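Local atomic coordinates of putative curved DNA-binding protein (Chaetomium thermophilum var. thermophilum DSM 1495, PDB entry 4IPA), a protein that probably acts in ribosome biogenesis as a thermophilic Arx1 of the peptidase M24 family, with a methionine aminopeptidase-like fold, and may bind DNA. Residues 34-39 against 120-125. Numbering follows the deposited sequence.
Sequences QISEKV and LGAQID
S36 reaches from the helix to the strand with its hydroxyl, and OG accepts a hydrogen bond from A122 N at 3.0 Å, moderately bent with an N-H...O angle of 147°. Its OG lies anti to the carbonyl carbon and beside the backbone N (chi1 -46°); it is also hydrogen-bonded to A32 O, one turn back, and to T129 OG1, so three bonds grip this buried oxygen. Serine suits the place because its short side chain keeps the hydroxyl near the helix backbone, where it can bond to helix and sheet at once. S36 OG also lies 3.6 Å from G121 CA, and the segment axes approach to 6.8 Å.

Apolar groups pack on both sides of this bond along the strand. The CG2 branch of I35, anti to the backbone N, meets A122 CB at 3.8 Å; alanine's short side chain fits this close approach. Toward the other end, V39 and L120 cross obliquely, V39 CG1 touching L120 CD2 at 3.9 Å, while L120 CD1 lies 3.5 Å from S36 O. Branched aliphatic residues suit these buried, inward-pointing positions.

The two segments run nearly antiparallel, at 155°. Helix 23-46 packs on the middle strand of the antiparallel sheet, 115-124, consistent with the pita-bread fold of the M24 family. Strands 79-88 and 127-136 flank it; V131 of the latter touches S36 and L120, and helix 53-69 covers I35 and A122 through M64.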
loop_
_atom_site.group_PDB
_atom_site.type_symbol
_atom_site.label_atom_id
_atom_site.label_comp_id
_atom_site.label_asym_id
_atom_site.label_seq_id
_atom_site.Cartn_x
_atom_site.Cartn_y
_atom_site.Cartn_z
ATOM N N GLN A 34 10.656 -10.483 -0.809
ATOM C CA GLN A 34 10.876 -11.353 -1.952
ATOM C C GLN A 34 9.623 -12.176 -2.220
ATOM O O GLN A 34 9.235 -12.357 -3.370
ATOM C CB GLN A 34 12.084 -12.265 -1.724
ATOM C CG GLN A 34 13.431 -11.556 -1.814
ATOM C CD GLN A 34 14.599 -12.512 -1.602
ATOM O OE1 GLN A 34 14.836 -12.992 -0.490
ATOM N NE2 GLN A 34 15.317 -12.813 -2.676
ATOM N N ILE A 35 8.975 -12.659 -1.165
ATOM C CA ILE A 35 7.728 -13.382 -1.356
ATOM C C ILE A 35 6.655 -12.460 -1.931
ATOM O O ILE A 35 5.974 -12.828 -2.883
ATOM C CB ILE A 35 7.203 -14.046 -0.058
ATOM C CG1 ILE A 35 8.027 -15.293 0.287
ATOM C CG2 ILE A 35 5.751 -14.460 -0.235
ATOM C CD1 ILE A 35 7.719 -15.900 1.662
ATOM N N SER A 36 6.509 -11.263 -1.369
ATOM C CA SER A 36 5.446 -10.359 -1.826
ATOM C C SER A 36 5.664 -9.964 -3.273
ATOM O O SER A 36 4.726 -9.921 -4.045
ATOM C CB SER A 36 5.362 -9.098 -0.967
ATOM O OG SER A 36 5.406 -9.413 0.408
ATOM N N GLU A 37 6.907 -9.679 -3.645
ATOM C CA GLU A 37 7.181 -9.258 -5.011
ATOM C C GLU A 37 6.944 -10.389 -6.008
ATOM O O GLU A 37 6.471 -10.150 -7.116
ATOM C CB GLU A 37 8.596 -8.680 -5.154
ATOM C CG GLU A 37 8.794 -7.363 -4.393
ATOM C CD GLU A 37 10.209 -6.805 -4.536
ATOM O OE1 GLU A 37 11.083 -7.520 -5.083
ATOM O OE2 GLU A 37 10.454 -5.650 -4.111
ATOM N N LYS A 38 7.260 -11.614 -5.604
ATOM C CA LYS A 38 7.027 -12.775 -6.465
ATOM C C LYS A 38 5.530 -13.059 -6.634
ATOM O O LYS A 38 5.075 -13.347 -7.739
ATOM C CB LYS A 38 7.764 -14.011 -5.944
ATOM C CG LYS A 38 7.283 -15.332 -6.554
ATOM C CD LYS A 38 8.304 -16.450 -6.354
ATOM C CE LYS A 38 9.636 -16.106 -7.047
ATOM N NZ LYS A 38 10.708 -17.150 -6.895
ATOM N N VAL A 39 4.758 -12.959 -5.549
ATOM C CA VAL A 39 3.305 -13.141 -5.658
ATOM C C VAL A 39 2.674 -11.999 -6.455
ATOM O O VAL A 39 1.722 -12.204 -7.212
ATOM C CB VAL A 39 2.605 -13.263 -4.287
ATOM C CG1 VAL A 39 1.093 -13.354 -4.477
ATOM C CG2 VAL A 39 3.132 -14.494 -3.514
ATOM N N LEU A 120 -0.816 -6.489 -1.878
ATOM C CA LEU A 120 -0.758 -7.724 -1.125
ATOM C C LEU A 120 0.520 -7.697 -0.323
ATOM O O LEU A 120 1.319 -6.780 -0.470
ATOM C CB LEU A 120 -0.771 -8.918 -2.080
ATOM C CG LEU A 120 0.313 -8.967 -3.155
ATOM C CD1 LEU A 120 1.566 -9.650 -2.629
ATOM C CD2 LEU A 120 -0.218 -9.704 -4.400
ATOM N N GLY A 121 0.721 -8.690 0.529
ATOM C CA GLY A 121 1.971 -8.765 1.253
ATOM C C GLY A 121 2.124 -9.947 2.175
ATOM O O GLY A 121 1.138 -10.568 2.599
ATOM N N ALA A 122 3.383 -10.243 2.484
ATOM C CA ALA A 122 3.739 -11.316 3.390
ATOM C C ALA A 122 4.410 -10.805 4.655
ATOM O O ALA A 122 4.799 -9.638 4.762
ATOM C CB ALA A 122 4.657 -12.325 2.700
ATOM N N GLN A 123 4.623 -11.741 5.570
ATOM C CA GLN A 123 4.892 -11.454 6.959
ATOM C C GLN A 123 5.772 -12.592 7.516
ATOM O O GLN A 123 5.370 -13.757 7.474
ATOM C CB GLN A 123 3.519 -11.433 7.632
ATOM C CG GLN A 123 3.473 -11.115 9.030
ATOM C CD GLN A 123 3.788 -12.298 9.895
ATOM O OE1 GLN A 123 4.909 -12.420 10.378
ATOM N NE2 GLN A 123 2.790 -13.174 10.127
ATOM N N ILE A 124 6.972 -12.267 8.003
ATOM C CA ILE A 124 7.813 -13.255 8.710
ATOM C C ILE A 124 8.187 -12.813 10.126
ATOM O O ILE A 124 8.854 -11.799 10.306
ATOM C CB ILE A 124 9.129 -13.615 7.962
ATOM C CG1 ILE A 124 8.847 -14.468 6.732
ATOM C CG2 ILE A 124 10.052 -14.426 8.885
ATOM C CD1 ILE A 124 8.742 -13.679 5.496
ATOM N N ASP A 125 7.776 -13.606 11.112
ATOM C CA ASP A 125 8.032 -13.352 12.528
ATOM C C ASP A 125 7.576 -11.965 12.948
ATOM O O ASP A 125 8.222 -11.310 13.765
ATOM C CB ASP A 125 9.503 -13.571 12.886
ATOM C CG ASP A 125 9.750 -13.561 14.402
ATOM O OD1 ASP A 125 8.879 -14.030 15.164
ATOM O OD2 ASP A 125 10.824 -13.090 14.836
#